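Local coordinates for protein Zn-dependent hydrolase of metallo-beta-lactamase superfamily TM0207 (PDB 1VJN) that is of unknown function but probably acts as a zinc-dependent hydrolase of the metallo-beta-lactamase superfamily, at residues C22-M27 with T31-P36; E159-L164 with K210-V215; T54-H59 with L121-H126. All coordinates share one frame; numbering follows the deposited sequence.

Interaction 1: C22-M27 with T31-P36; sequences CFALEM and TIVTDP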
loop_
_atom_site.group_PDB
_atom_site.type_symbol
_atom_site.label_atom_id
_atom_site.label_comp_id
_atom_site.label_asym_id
_atom_site.label_seq_id
_atom_site.Cartn_x
_atom_site.Cartn_y
_atom_site.Cartn_z
ATOM N N CYS A 22 7.287 1.099 1.636
ATOM C CA CYS A 22 7.322 0.980 3.108
ATOM C C CYS A 22 6.512 2.030 3.861
ATOM O O CYS A 22 6.846 3.210 3.900
ATOM C CB CYS A 22 8.748 1.026 3.611
ATOM S SG CYS A 22 8.816 0.761 5.401
ATOM N N PHE A 23 5.422 1.563 4.440
ATOM C CA PHE A 23 4.513 2.328 5.255
ATOM C C PHE A 23 4.335 1.698 6.628
ATOM O O PHE A 23 4.332 0.465 6.755
ATOM C CB PHE A 23 3.130 2.300 4.603
ATOM C CG PHE A 23 3.074 2.926 3.243
ATOM C CD1 PHE A 23 3.460 2.207 2.117
ATOM C CD2 PHE A 23 2.589 4.201 3.083
ATOM C CE1 PHE A 23 3.413 2.776 0.855
ATOM C CE2 PHE A 23 2.524 4.770 1.818
ATOM C CZ PHE A 23 2.936 4.057 0.707
ATOM N N ALA A 24 4.188 2.531 7.643
ATOM C CA ALA A 24 3.685 2.070 8.947
ATOM C C ALA A 24 2.234 2.480 9.009
ATOM O O ALA A 24 1.895 3.668 8.798
ATOM C CB ALA A 24 4.479 2.645 10.142
ATOM N N LEU A 25 1.380 1.480 9.240
ATOM C CA LEU A 25 -0.056 1.663 9.520
ATOM C C LEU A 25 -0.338 1.433 10.984
ATOM O O LEU A 25 -0.038 0.368 11.524
ATOM C CB LEU A 25 -0.905 0.661 8.714
ATOM C CG LEU A 25 -0.555 0.498 7.257
ATOM C CD1 LEU A 25 -1.376 -0.648 6.653
ATOM C CD2 LEU A 25 -0.797 1.790 6.529
ATOM N N GLU A 26 -0.930 2.414 11.632
ATOM C CA GLU A 26 -1.370 2.260 13.001
ATOM C C GLU A 26 -2.896 2.225 13.111
ATOM O O GLU A 26 -3.596 3.139 12.672
ATOM C CB GLU A 26 -0.818 3.370 13.851
ATOM C CG GLU A 26 0.690 3.389 13.865
ATOM C CD GLU A 26 1.260 4.661 14.464
ATOM O OE1 GLU A 26 0.834 5.058 15.579
ATOM O OE2 GLU A 26 2.149 5.255 13.822
HETATM N N MSE A 27 -3.388 1.144 13.694
HETATM C CA MSE A 27 -4.805 0.900 13.878
HETATM C C MSE A 27 -4.963 -0.113 15.021
HETATM O O MSE A 27 -4.257 -1.117 15.056
HETATM C CB MSE A 27 -5.440 0.361 12.583
HETATM C CG MSE A 27 -4.662 -0.780 11.889
HETATM SE SE MSE A 27 -5.547 -1.582 10.232
HETATM C CE MSE A 27 -6.748 -0.032 9.608
ATOM N N THR A 31 0.697 -1.771 15.130
ATOM C CA THR A 31 1.460 -1.214 14.048
ATOM C C THR A 31 1.812 -2.269 13.061
ATOM O O THR A 31 2.343 -3.316 13.398
ATOM C CB THR A 31 2.765 -0.575 14.623
ATOM O OG1 THR A 31 2.424 0.566 15.399
ATOM C CG2 THR A 31 3.650 -0.019 13.526
ATOM N N ILE A 32 1.507 -1.987 11.804
ATOM C CA ILE A 32 1.877 -2.862 10.690
ATOM C C ILE A 32 2.900 -2.123 9.833
ATOM O O ILE A 32 2.713 -0.938 9.544
ATOM C CB ILE A 32 0.647 -3.160 9.852
ATOM C CG1 ILE A 32 -0.392 -3.916 10.693
ATOM C CG2 ILE A 32 1.013 -3.960 8.669
ATOM C CD1 ILE A 32 -1.801 -3.675 10.280
ATOM N N VAL A 33 3.985 -2.788 9.474
ATOM C CA VAL A 33 4.955 -2.241 8.535
ATOM C C VAL A 33 4.967 -3.087 7.247
ATOM O O VAL A 33 5.105 -4.320 7.277
ATOM C CB VAL A 33 6.363 -2.105 9.150
ATOM C CG1 VAL A 33 7.364 -1.477 8.104
ATOM C CG2 VAL A 33 6.321 -1.247 10.399
ATOM N N THR A 34 4.736 -2.438 6.117
ATOM C CA THR A 34 4.808 -3.106 4.825
ATOM C C THR A 34 6.164 -2.930 4.213
ATOM O O THR A 34 6.733 -1.876 4.330
ATOM C CB THR A 34 3.828 -2.530 3.844
ATOM O OG1 THR A 34 4.144 -1.150 3.606
ATOM C CG2 THR A 34 2.444 -2.525 4.475
ATOM N N ASP A 35 6.660 -3.972 3.553
ATOM C CA ASP A 35 7.805 -3.895 2.664
ATOM C C ASP A 35 8.958 -2.996 3.152
ATOM O O ASP A 35 9.302 -2.013 2.468
ATOM C CB ASP A 35 7.342 -3.389 1.306
ATOM C CG ASP A 35 6.494 -4.403 0.523
ATOM O OD1 ASP A 35 6.119 -5.463 1.044
ATOM O OD2 ASP A 35 6.162 -4.211 -0.665
ATOM N N PRO A 36 9.562 -3.295 4.307
ATOM C CA PRO A 36 10.670 -2.474 4.792
ATOM C C PRO A 36 11.917 -2.700 3.939
ATOM O O PRO A 36 11.989 -3.690 3.234
ATOM C CB PRO A 36 10.857 -2.934 6.254
ATOM C CG PRO A 36 10.222 -4.271 6.350
ATOM C CD PRO A 36 9.282 -4.429 5.205
#
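The Phe23 ring meets the neighbouring strand at its edge, where Thr34 OG1 lies in the ring plane, 3.7 Å from Phe23 CD1; the ring itself stacks with Trp17 of strand 13-19. The same hydroxyl oxygen does more than touch the ring. With chi1 at 62°, Thr34 OG1 sits between its own backbone N and carbonyl carbon and turns back to the partner strand, where it accepts the Phe23 amide (Phe23 N to Thr34 OG1 3.1 Å); the hydroxyl donates to Ala21 O. A side chain thus replaces the backbone carbonyl as acceptor at this end of the pairing. Thr34 N in turn donates to Phe23 O at 3.0 Å. Further along, Leu25 and Ile32 form an antiparallel hydrogen-bonded pair, with Leu25 N to Ile32 O and Ile32 N to Leu25 O both 2.8 Å. Their side chains share one sheet face, joined by selenomethionine Met27, whose SE approaches Ile32 CD1 at 4.3 Å. Phe111 and Val118 of the other sheet pack against this apolar patch. On the reverse face Ala24 meets Val33, and Glu26 lies alongside Thr31, both pointing the same way. At the open end of the hairpin, away from its turn, Cys22 SG tucks against Val33 CG1 at 3.8 Å. The arrangement is an antiparallel beta hairpin in one of the two sheets of the metallo-hydrolase/oxidoreductase fold, with an apolar side facing the other.

Interaction 2: E159-L164 with K210-V215; sequences EVADLL and KERKVV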
loop_
_atom_site.group_PDB
_atom_site.type_symbol
_atom_site.label_atom_id
_atom_site.label_comp_id
_atom_site.label_asym_id
_atom_site.label_seq_id
_atom_site.Cartn_x
_atom_site.Cartn_y
_atom_site.Cartn_z
ATOM N N GLU A 159 -8.009 2.343 -13.041
ATOM C CA GLU A 159 -8.951 1.243 -13.338
ATOM C C GLU A 159 -9.106 0.283 -12.127
ATOM O O GLU A 159 -10.225 -0.061 -11.698
ATOM C CB GLU A 159 -8.440 0.518 -14.565
ATOM C CG GLU A 159 -9.432 -0.373 -15.257
ATOM C CD GLU A 159 -8.857 -1.020 -16.520
ATOM O OE1 GLU A 159 -7.901 -0.459 -17.139
ATOM O OE2 GLU A 159 -9.376 -2.112 -16.888
ATOM N N VAL A 160 -7.968 -0.082 -11.557
ATOM C CA VAL A 160 -7.912 -0.871 -10.332
ATOM C C VAL A 160 -8.548 -0.127 -9.167
ATOM O O VAL A 160 -9.338 -0.691 -8.413
ATOM C CB VAL A 160 -6.443 -1.261 -9.976
ATOM C CG1 VAL A 160 -6.334 -1.850 -8.596
ATOM C CG2 VAL A 160 -5.899 -2.269 -10.970
ATOM N N ALA A 161 -8.219 1.150 -8.999
ATOM C CA ALA A 161 -8.882 1.933 -7.944
ATOM C C ALA A 161 -10.383 1.894 -8.101
ATOM O O ALA A 161 -11.093 1.734 -7.126
ATOM C CB ALA A 161 -8.415 3.324 -7.945
ATOM N N ASP A 162 -10.875 2.052 -9.328
ATOM C CA ASP A 162 -12.305 1.936 -9.595
ATOM C C ASP A 162 -12.867 0.542 -9.334
ATOM O O ASP A 162 -13.981 0.414 -8.820
ATOM C CB ASP A 162 -12.617 2.335 -11.039
ATOM C CG ASP A 162 -12.334 3.824 -11.328
ATOM O OD1 ASP A 162 -12.044 4.608 -10.381
ATOM O OD2 ASP A 162 -12.367 4.293 -12.495
ATOM N N LEU A 163 -12.130 -0.509 -9.701
ATOM C CA LEU A 163 -12.604 -1.847 -9.434
ATOM C C LEU A 163 -12.809 -2.106 -7.941
ATOM O O LEU A 163 -13.609 -2.940 -7.573
ATOM C CB LEU A 163 -11.635 -2.911 -9.981
ATOM C CG LEU A 163 -11.692 -3.087 -11.510
ATOM C CD1 LEU A 163 -10.530 -3.874 -12.043
ATOM C CD2 LEU A 163 -13.033 -3.720 -11.951
ATOM N N LEU A 164 -12.020 -1.455 -7.110
ATOM C CA LEU A 164 -11.990 -1.716 -5.675
ATOM C C LEU A 164 -12.790 -0.630 -4.931
ATOM O O LEU A 164 -12.826 -0.631 -3.713
ATOM C CB LEU A 164 -10.520 -1.756 -5.187
ATOM C CG LEU A 164 -9.614 -2.891 -5.713
ATOM C CD1 LEU A 164 -8.185 -2.828 -5.145
ATOM C CD2 LEU A 164 -10.236 -4.234 -5.441
ATOM N N LYS A 210 -15.493 9.062 3.292
ATOM C CA LYS A 210 -16.778 9.128 2.604
ATOM C C LYS A 210 -16.546 9.310 1.121
ATOM O O LYS A 210 -17.247 8.722 0.313
ATOM C CB LYS A 210 -17.626 10.296 3.111
ATOM C CG LYS A 210 -18.078 10.181 4.574
ATOM C CD LYS A 210 -18.689 11.485 5.101
ATOM C CE LYS A 210 -20.046 11.851 4.423
ATOM N NZ LYS A 210 -21.241 11.212 5.070
ATOM N N GLU A 211 -15.553 10.119 0.759
ATOM C CA GLU A 211 -15.331 10.478 -0.639
ATOM C C GLU A 211 -13.972 10.090 -1.147
ATOM O O GLU A 211 -13.054 9.855 -0.392
ATOM C CB GLU A 211 -15.461 11.976 -0.837
ATOM C CG GLU A 211 -16.679 12.586 -0.186
ATOM C CD GLU A 211 -16.972 13.964 -0.739
ATOM O OE1 GLU A 211 -16.092 14.523 -1.454
ATOM O OE2 GLU A 211 -18.081 14.486 -0.460
ATOM N N ARG A 212 -13.866 10.073 -2.462
ATOM C CA ARG A 212 -12.630 9.795 -3.122
ATOM C C ARG A 212 -11.688 10.968 -3.015
ATOM O O ARG A 212 -12.070 12.103 -3.285
ATOM C CB ARG A 212 -12.849 9.489 -4.594
ATOM C CG ARG A 212 -11.519 9.372 -5.307
ATOM C CD ARG A 212 -11.590 8.686 -6.577
ATOM N NE ARG A 212 -11.767 7.258 -6.384
ATOM C CZ ARG A 212 -11.919 6.404 -7.387
ATOM N NH1 ARG A 212 -11.943 6.851 -8.646
ATOM N NH2 ARG A 212 -12.068 5.112 -7.140
ATOM N N LYS A 213 -10.440 10.680 -2.660
ATOM C CA LYS A 213 -9.394 11.694 -2.652
ATOM C C LYS A 213 -8.045 11.039 -2.927
ATOM O O LYS A 213 -7.662 10.088 -2.247
ATOM C CB LYS A 213 -9.347 12.396 -1.309
ATOM C CG LYS A 213 -8.580 13.714 -1.316
ATOM C CD LYS A 213 -8.736 14.445 0.034
ATOM C CE LYS A 213 -8.439 13.543 1.273
ATOM N NZ LYS A 213 -8.394 14.276 2.585
ATOM N N VAL A 214 -7.351 11.545 -3.934
ATOM C CA VAL A 214 -5.992 11.147 -4.192
ATOM C C VAL A 214 -5.044 11.957 -3.273
ATOM O O VAL A 214 -5.101 13.190 -3.223
ATOM C CB VAL A 214 -5.669 11.333 -5.679
ATOM C CG1 VAL A 214 -4.215 11.024 -5.933
ATOM C CG2 VAL A 214 -6.552 10.442 -6.524
ATOM N N VAL A 215 -4.227 11.254 -2.500
ATOM C CA VAL A 215 -3.303 11.869 -1.548
ATOM C C VAL A 215 -1.887 11.468 -1.918
ATOM O O VAL A 215 -1.553 10.271 -1.890
ATOM C CB VAL A 215 -3.585 11.444 -0.108
ATOM C CG1 VAL A 215 -2.485 11.981 0.855
ATOM C CG2 VAL A 215 -4.944 11.937 0.321
#
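Arg212 and Asp162 make a salt bridge in which both terminal nitrogens of the guanidinium converge on a single carboxylate oxygen. The shorter bond runs from Arg212 NH1 to Asp162 OD1, 2.8 Å long and fairly straight at 160°, reaching the oxygen nearly along its C-O axis. Arg212 NH2 adds a longer and more bent bond of 3.3 Å to Asp162 OD1, on the lone pair turned away from the other oxygen. The two flat groups are 6° from coplanar, and OD1 lies at the guanidinium's edge, in its plane. Two donors on one oxygen hold the carboxylate from one side, while Asp162 OD2 pairs with Lys158, one turn earlier in the helix; flanked by two cations, the aspartate is probably stabilised in its ionised form. Arg212 gets there by a long reach: CG is anti to the backbone N, and the chain then bends at chi3 (-74°) to lay its end against the helix.

Helix 154-163 lies between strands 141-145 and 168-172 in the chain, making a beta-alpha-beta crossover over parallel neighbours of the eight-stranded sheet, and strand 213-216 runs beside the second of them. Arg212, just ahead of that strand, therefore ties its start to the last turn of the covering helix.

Around the ion pair, NH2 of Arg212 also hydrogen-bonds Ala166 O, in the link between helix and strand. Arg212 NH2 passes 3.5 Å from Ala161 O, near the guanidinium plane, and 4.1 Å from Ala161 CB. Ala161, whose CB is directed toward the 210-215 segment, also packs on Leu142 and Ile169, and the Arg212 side chain also touches Ile169.

Interaction 3: T54-H59 with L121-H126; sequences TESHQH and LGDLGH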
loop_
_atom_site.group_PDB
_atom_site.type_symbol
_atom_site.label_atom_id
_atom_site.label_comp_id
_atom_site.label_asym_id
_atom_site.label_seq_id
_atom_site.Cartn_x
_atom_site.Cartn_y
_atom_site.Cartn_z
ATOM N N THR A 54 4.547 -7.085 6.818
ATOM C CA THR A 54 4.232 -7.830 5.581
ATOM C C THR A 54 5.234 -7.603 4.431
ATOM O O THR A 54 5.831 -6.536 4.324
ATOM C CB THR A 54 2.867 -7.438 5.086
ATOM O OG1 THR A 54 2.863 -6.042 4.780
ATOM C CG2 THR A 54 1.747 -7.669 6.163
ATOM N N GLU A 55 5.362 -8.602 3.544
ATOM C CA GLU A 55 6.276 -8.540 2.416
ATOM C C GLU A 55 5.551 -8.980 1.173
ATOM O O GLU A 55 5.196 -10.137 1.063
ATOM C CB GLU A 55 7.462 -9.518 2.603
ATOM C CG GLU A 55 8.293 -9.366 3.875
ATOM C CD GLU A 55 9.311 -8.246 3.853
ATOM O OE1 GLU A 55 9.401 -7.459 2.853
ATOM O OE2 GLU A 55 10.041 -8.183 4.872
ATOM N N SER A 56 5.412 -8.084 0.224
ATOM C CA SER A 56 4.818 -8.359 -1.055
ATOM C C SER A 56 5.588 -9.349 -1.931
ATOM O O SER A 56 4.972 -10.026 -2.765
ATOM C CB SER A 56 4.579 -7.040 -1.789
ATOM O OG SER A 56 5.789 -6.452 -2.133
ATOM N N HIS A 57 6.911 -9.446 -1.755
ATOM C CA HIS A 57 7.714 -10.415 -2.476
ATOM C C HIS A 57 8.973 -10.772 -1.677
ATOM O O HIS A 57 9.345 -10.050 -0.761
ATOM C CB HIS A 57 8.087 -9.905 -3.855
ATOM C CG HIS A 57 8.733 -8.569 -3.846
ATOM N ND1 HIS A 57 8.010 -7.401 -3.752
ATOM C CD2 HIS A 57 10.039 -8.208 -3.863
ATOM C CE1 HIS A 57 8.842 -6.376 -3.710
ATOM N NE2 HIS A 57 10.076 -6.836 -3.797
ATOM N N GLN A 58 9.602 -11.892 -1.993
ATOM C CA GLN A 58 10.769 -12.354 -1.195
ATOM C C GLN A 58 12.063 -11.702 -1.657
ATOM O O GLN A 58 12.151 -11.259 -2.791
ATOM C CB GLN A 58 10.900 -13.871 -1.239
ATOM C CG GLN A 58 9.666 -14.603 -0.702
ATOM C CD GLN A 58 10.005 -15.618 0.382
ATOM O OE1 GLN A 58 10.876 -16.461 0.190
ATOM N NE2 GLN A 58 9.317 -15.539 1.521
ATOM N N HIS A 59 13.067 -11.658 -0.782
ATOM C CA HIS A 59 14.345 -10.993 -1.089
ATOM C C HIS A 59 15.392 -11.147 0.022
ATOM O O HIS A 59 16.129 -12.144 0.070
ATOM N N LEU A 121 -0.992 -2.723 -2.621
ATOM C CA LEU A 121 -0.979 -3.546 -3.814
ATOM C C LEU A 121 0.375 -4.146 -4.228
ATOM O O LEU A 121 0.429 -4.913 -5.187
ATOM C CB LEU A 121 -1.609 -2.775 -4.950
ATOM C CG LEU A 121 -3.160 -2.641 -4.927
ATOM C CD1 LEU A 121 -3.581 -1.678 -6.029
ATOM C CD2 LEU A 121 -3.918 -3.982 -5.061
ATOM N N GLY A 122 1.448 -3.816 -3.526
ATOM C CA GLY A 122 2.765 -4.354 -3.816
ATOM C C GLY A 122 3.261 -3.744 -5.135
ATOM O O GLY A 122 3.095 -2.569 -5.376
ATOM N N ASP A 123 3.853 -4.583 -5.984
ATOM C CA ASP A 123 4.372 -4.207 -7.292
ATOM C C ASP A 123 3.451 -4.741 -8.380
ATOM O O ASP A 123 3.881 -5.254 -9.388
ATOM C CB ASP A 123 5.753 -4.813 -7.404
ATOM C CG ASP A 123 6.716 -4.206 -6.387
ATOM O OD1 ASP A 123 6.742 -2.971 -6.269
ATOM O OD2 ASP A 123 7.446 -4.858 -5.640
ATOM N N LEU A 124 2.160 -4.548 -8.192
ATOM C CA LEU A 124 1.134 -5.104 -9.056
ATOM C C LEU A 124 1.446 -4.740 -10.469
ATOM O O LEU A 124 1.646 -3.550 -10.763
ATOM C CB LEU A 124 -0.228 -4.561 -8.687
ATOM C CG LEU A 124 -1.408 -5.072 -9.538
ATOM C CD1 LEU A 124 -1.654 -6.544 -9.313
ATOM C CD2 LEU A 124 -2.622 -4.303 -9.165
ATOM N N GLY A 125 1.448 -5.775 -11.320
ATOM C CA GLY A 125 1.938 -5.688 -12.685
ATOM C C GLY A 125 0.863 -5.705 -13.722
ATOM O O GLY A 125 1.156 -5.530 -14.918
ATOM N N HIS A 126 -0.375 -5.981 -13.321
ATOM C CA HIS A 126 -1.465 -6.126 -14.315
ATOM C C HIS A 126 -2.723 -5.671 -13.579
ATOM O O HIS A 126 -2.763 -5.619 -12.356
ATOM C CB HIS A 126 -1.649 -7.597 -14.794
ATOM C CG HIS A 126 -1.896 -8.549 -13.656
ATOM N ND1 HIS A 126 -3.103 -8.625 -12.997
ATOM C CD2 HIS A 126 -1.057 -9.379 -12.985
ATOM C CE1 HIS A 126 -3.017 -9.496 -12.007
ATOM N NE2 HIS A 126 -1.788 -9.979 -11.986
HETATM O O HOH W 1 5.789 -6.748 -4.626
#
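His57 and Asp123 face each other across a water molecule that gathers most of the polar contacts here. The water donates to Asp123 OD2 at 2.7 Å and makes a weak bond with Asp123 N at 3.2 Å. It also lies 2.5 Å from both Ser56 OG and His57 ND1, short enough for the exact bonding pattern to be doubtful. Directly between the side chains there is no hydrogen bond: the His57 ring and the Asp123 carboxylate are turned 48° apart, and His57 ND1 does not point at Asp123 OD2 well enough to bond it. Within its own loop, His57 ND1 donates to Ser56 OG at 2.9 Å, with the oxygen tilted 31° from the ring plane. Ser56 OG is held as well by Asp35, which ties the serine beside the histidine to the hairpin's end.

Apolar contact is slight. Ser56 CB rests on Gly122 CA at 3.8 Å, and Gly122, at positive phi and lacking a side chain, lets the two loops come this near.

Both loops follow strands, 52-54 in one sheet and 116-120 in the other, and meet where the sheets end. The sequence from His57 through His59 opens an HxHxDH motif, the zinc-binding signature of the metallo-beta-lactamase superfamily, and Asp123 probably corresponds to the metal-bridging aspartate of the family. The meeting of loops is consistent with the edge of the metal site, dinuclear in many relatives.

How the interactions relate
Interaction 1 is buried core, a backbone-bonded hairpin within the six-strand sheet whose apolar face looks toward the eight-strand sheet. Interactions 2 and 3 are partly buried and cover far less surface. Interaction 2 works by charge, a salt bridge on the outside of the eight-strand sheet; interaction 3 is mediated by water, where loops from the two sheets meet at the probable metal site. Interactions 1 and 3 touch: Asp35 bonds through OD2 to Ser56 OG and through N to Thr54 O, joining the end of the hairpin directly to the 54-59 loop. Interaction 2 reaches interaction 3 by apolar packing, Val160 on Leu121, but its nearest atoms stay about 8 Å from interaction 1.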